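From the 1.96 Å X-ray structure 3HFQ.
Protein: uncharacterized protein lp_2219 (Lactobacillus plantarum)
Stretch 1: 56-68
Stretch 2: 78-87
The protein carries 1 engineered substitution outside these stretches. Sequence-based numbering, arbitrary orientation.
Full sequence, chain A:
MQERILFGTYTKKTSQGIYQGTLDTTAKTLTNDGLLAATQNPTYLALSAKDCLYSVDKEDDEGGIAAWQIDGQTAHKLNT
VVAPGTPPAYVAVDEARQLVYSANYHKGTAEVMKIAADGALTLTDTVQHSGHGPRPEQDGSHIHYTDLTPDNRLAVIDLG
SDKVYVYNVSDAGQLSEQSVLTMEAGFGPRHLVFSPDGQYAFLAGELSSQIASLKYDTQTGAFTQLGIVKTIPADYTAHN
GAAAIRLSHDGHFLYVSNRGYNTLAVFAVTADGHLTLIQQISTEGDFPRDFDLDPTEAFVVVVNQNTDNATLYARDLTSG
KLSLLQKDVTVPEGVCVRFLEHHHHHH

Stretch 1 56-68: VDKEDDEGGIAAW
Stretch 2 (78-87) LNTVVAPGTP

Seven backbone hydrogen bonds cross the contact, six of them between strand 62-68 and strand 78-84, which run antiparallel at 154° with axes 4.3 Å apart at their closest. Gly-63 and Ala-83 bond reciprocally, N of Gly-63 to O of Ala-83 at 3.0 Å and N of Ala-83 to O of Gly-63 at 3.0 Å. Ile-65 and Val-81 repeat the pattern: N of Ile-65 to O of Val-81 at 3.1 Å, N of Val-81 to O of Ile-65 at 2.9 Å. At one end N of Ala-67 reaches O of Asn-79 (2.9 Å), while O of Ala-67 accepts from N of Leu-78 (2.8 Å). At the other, just beyond the strand ends, N of Gly-85 donates almost linearly (174°) to O of Asp-61 at 3.0 Å. Water 1 lies 3.1 Å from O of Asp-60 and 2.8 Å from O of Gly-85, within hydrogen-bonding reach of both.

Non-hydrogen-bonded pairs alternate with these: Glu-62/Pro-84, Gly-64/Val-82 and Ala-66/Thr-80, with CA atoms 4.1-4.2 Å apart. Strand 56-59 joins strand 62-68 through a type II' turn, Glu-59 to Glu-62, with Asp-60 at phi/psi 65/-125.

Two glycines permit the close approach. A CB on Gly-63 (-146/156) would clash with CA of Pro-87, whose CA lies 3.8 Å from the Gly-63 CA; one on Gly-64 (174/-138) would strike O of Val-81, 3.3 Å from the Gly-64 CA. Pro-87 (C-gamma exo) packs its CB 3.8 Å from CG1 of Val-56 (t). CG of Pro-87 lies 3.6 Å from CB of the extended, all-t Lys-58. Val-82 (m) sets CG1 4.0 Å from CG of Glu-59 (m, m). CG2 of Thr-80 (p) lies 3.9 Å from CB of Ala-66 and 3.7 Å from OD2 of Asp-57 (t). CB of Leu-78 (m, t) rests 4.1 Å from CB of Ala-67.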

# COMPACT_ATOMS: atom_id res chain seq x y z
N VAL A 56 -5.70 1.74 10.12
CA VAL A 56 -6.21 0.41 10.44
C VAL A 56 -6.27 0.45 11.96
O VAL A 56 -5.40 1.05 12.60
CB VAL A 56 -5.22 -0.67 9.97
CG1 VAL A 56 -5.62 -2.03 10.54
CG2 VAL A 56 -5.21 -0.71 8.45
N ASP A 57 -7.28 -0.18 12.54
CA ASP A 57 -7.43 -0.12 13.98
C ASP A 57 -7.95 -1.41 14.61
O ASP A 57 -8.82 -2.08 14.05
CB ASP A 57 -8.35 1.06 14.31
CG ASP A 57 -8.67 1.19 15.78
OD1 ASP A 57 -7.76 0.98 16.61
OD2 ASP A 57 -9.83 1.51 16.10
N LYS A 58 -7.39 -1.76 15.76
CA LYS A 58 -7.81 -2.95 16.48
C LYS A 58 -8.27 -2.53 17.86
O LYS A 58 -7.53 -1.89 18.61
CB LYS A 58 -6.66 -3.96 16.61
CG LYS A 58 -7.05 -5.26 17.30
CD LYS A 58 -5.93 -6.29 17.23
CE LYS A 58 -6.37 -7.64 17.79
NZ LYS A 58 -5.31 -8.68 17.65
N GLU A 59 -9.50 -2.89 18.19
CA GLU A 59 -10.05 -2.56 19.48
C GLU A 59 -10.55 -3.90 20.02
O GLU A 59 -11.70 -4.28 19.80
CB GLU A 59 -11.19 -1.54 19.29
CG GLU A 59 -10.80 -0.25 18.52
CD GLU A 59 -10.20 0.84 19.42
OE1 GLU A 59 -10.37 0.73 20.65
OE2 GLU A 59 -9.59 1.80 18.90
N ASP A 60 -9.65 -4.61 20.70
CA ASP A 60 -9.94 -5.92 21.28
C ASP A 60 -10.24 -6.95 20.20
O ASP A 60 -9.43 -7.17 19.29
CB ASP A 60 -11.13 -5.82 22.22
N ASP A 61 -11.40 -7.57 20.33
CA ASP A 61 -11.85 -8.57 19.37
C ASP A 61 -12.59 -7.91 18.22
O ASP A 61 -13.29 -8.58 17.46
CB ASP A 61 -12.73 -9.64 20.05
CG ASP A 61 -13.88 -9.06 20.88
OD1 ASP A 61 -13.96 -7.82 21.05
OD2 ASP A 61 -14.69 -9.86 21.38
N GLU A 62 -12.43 -6.60 18.09
CA GLU A 62 -13.06 -5.87 16.99
C GLU A 62 -11.97 -5.16 16.20
O GLU A 62 -10.90 -4.86 16.73
CB GLU A 62 -14.07 -4.84 17.51
CG GLU A 62 -15.35 -5.44 18.07
CD GLU A 62 -16.42 -4.39 18.29
OE1 GLU A 62 -16.24 -3.53 19.17
OE2 GLU A 62 -17.44 -4.43 17.57
N GLY A 63 -12.24 -4.90 14.93
CA GLY A 63 -11.27 -4.24 14.09
C GLY A 63 -11.95 -3.35 13.08
O GLY A 63 -13.11 -3.56 12.73
N GLY A 64 -11.23 -2.34 12.60
CA GLY A 64 -11.81 -1.44 11.62
C GLY A 64 -10.89 -0.28 11.30
O GLY A 64 -9.68 -0.46 11.16
N ILE A 65 -11.46 0.92 11.21
CA ILE A 65 -10.70 2.12 10.89
C ILE A 65 -10.89 3.22 11.93
O ILE A 65 -12.00 3.44 12.42
CB ILE A 65 -11.14 2.68 9.52
CG1 ILE A 65 -10.93 1.62 8.42
CG2 ILE A 65 -10.36 3.96 9.20
CD1 ILE A 65 -9.47 1.25 8.17
N ALA A 66 -9.80 3.90 12.25
CA ALA A 66 -9.84 5.01 13.21
C ALA A 66 -9.59 6.30 12.44
O ALA A 66 -8.78 6.32 11.51
CB ALA A 66 -8.76 4.82 14.27
N ALA A 67 -10.30 7.35 12.82
CA ALA A 67 -10.17 8.65 12.18
C ALA A 67 -9.52 9.65 13.13
O ALA A 67 -9.91 9.75 14.30
CB ALA A 67 -11.55 9.16 11.75
N TRP A 68 -8.53 10.39 12.63
CA TRP A 68 -7.83 11.38 13.43
C TRP A 68 -7.69 12.69 12.66
O TRP A 68 -7.64 12.69 11.43
CB TRP A 68 -6.40 10.92 13.77
CG TRP A 68 -6.25 9.48 14.12
CD1 TRP A 68 -6.24 8.41 13.26
CD2 TRP A 68 -6.02 8.95 15.42
NE1 TRP A 68 -6.04 7.25 13.96
CE2 TRP A 68 -5.92 7.54 15.30
CE3 TRP A 68 -5.94 9.51 16.71
CZ2 TRP A 68 -5.69 6.70 16.39
CZ3 TRP A 68 -5.71 8.68 17.79
CH2 TRP A 68 -5.61 7.28 17.63
N LEU A 78 -11.01 11.35 16.29
CA LEU A 78 -12.35 11.81 15.95
C LEU A 78 -13.34 10.71 16.32
O LEU A 78 -14.26 10.94 17.10
CB LEU A 78 -12.43 12.16 14.46
CG LEU A 78 -11.53 13.33 14.04
CD1 LEU A 78 -11.41 13.38 12.52
CD2 LEU A 78 -12.09 14.63 14.59
N ASN A 79 -13.13 9.52 15.77
CA ASN A 79 -14.00 8.39 16.08
C ASN A 79 -13.43 7.14 15.41
O ASN A 79 -12.39 7.21 14.76
CB ASN A 79 -15.44 8.65 15.60
CG ASN A 79 -15.67 8.31 14.13
OD1 ASN A 79 -14.84 8.62 13.27
ND2 ASN A 79 -16.80 7.69 13.84
N THR A 80 -14.09 6.01 15.60
CA THR A 80 -13.65 4.77 14.98
C THR A 80 -14.88 4.01 14.50
O THR A 80 -15.98 4.21 15.01
CB THR A 80 -12.88 3.85 15.96
OG1 THR A 80 -13.78 3.30 16.93
CG2 THR A 80 -11.78 4.62 16.67
N VAL A 81 -14.68 3.17 13.49
CA VAL A 81 -15.75 2.35 12.95
C VAL A 81 -15.18 0.94 12.98
O VAL A 81 -14.35 0.58 12.15
CB VAL A 81 -16.10 2.73 11.50
CG1 VAL A 81 -17.13 1.76 10.95
CG2 VAL A 81 -16.64 4.16 11.46
N VAL A 82 -15.62 0.14 13.95
CA VAL A 82 -15.13 -1.21 14.08
C VAL A 82 -16.25 -2.23 14.12
O VAL A 82 -17.41 -1.88 14.33
CB VAL A 82 -14.28 -1.35 15.36
CG1 VAL A 82 -13.04 -0.47 15.27
CG2 VAL A 82 -15.10 -0.96 16.58
N ALA A 83 -15.89 -3.49 13.92
CA ALA A 83 -16.86 -4.57 13.93
C ALA A 83 -16.17 -5.84 14.40
O ALA A 83 -14.95 -5.98 14.27
CB ALA A 83 -17.42 -4.79 12.52
N PRO A 84 -16.93 -6.78 14.98
CA PRO A 84 -16.31 -8.02 15.45
C PRO A 84 -15.49 -8.66 14.34
O PRO A 84 -15.92 -8.76 13.19
CB PRO A 84 -17.52 -8.87 15.89
CG PRO A 84 -18.72 -8.19 15.25
CD PRO A 84 -18.37 -6.74 15.31
N GLY A 85 -14.28 -9.08 14.70
CA GLY A 85 -13.40 -9.70 13.72
C GLY A 85 -12.04 -9.02 13.64
O GLY A 85 -11.72 -8.14 14.45
N THR A 86 -11.26 -9.42 12.66
CA THR A 86 -9.92 -8.89 12.46
C THR A 86 -9.90 -7.49 11.87
O THR A 86 -10.87 -7.06 11.23
CB THR A 86 -9.12 -9.79 11.50
OG1 THR A 86 -9.75 -9.79 10.22
CG2 THR A 86 -9.05 -11.21 12.03
N PRO A 87 -8.81 -6.74 12.09
CA PRO A 87 -8.68 -5.38 11.57
C PRO A 87 -8.39 -5.51 10.07
O PRO A 87 -7.94 -6.57 9.62
CB PRO A 87 -7.47 -4.82 12.32
CG PRO A 87 -7.38 -5.68 13.56
CD PRO A 87 -7.71 -7.05 13.02
O HOH W 1 -9.64 -7.66 16.21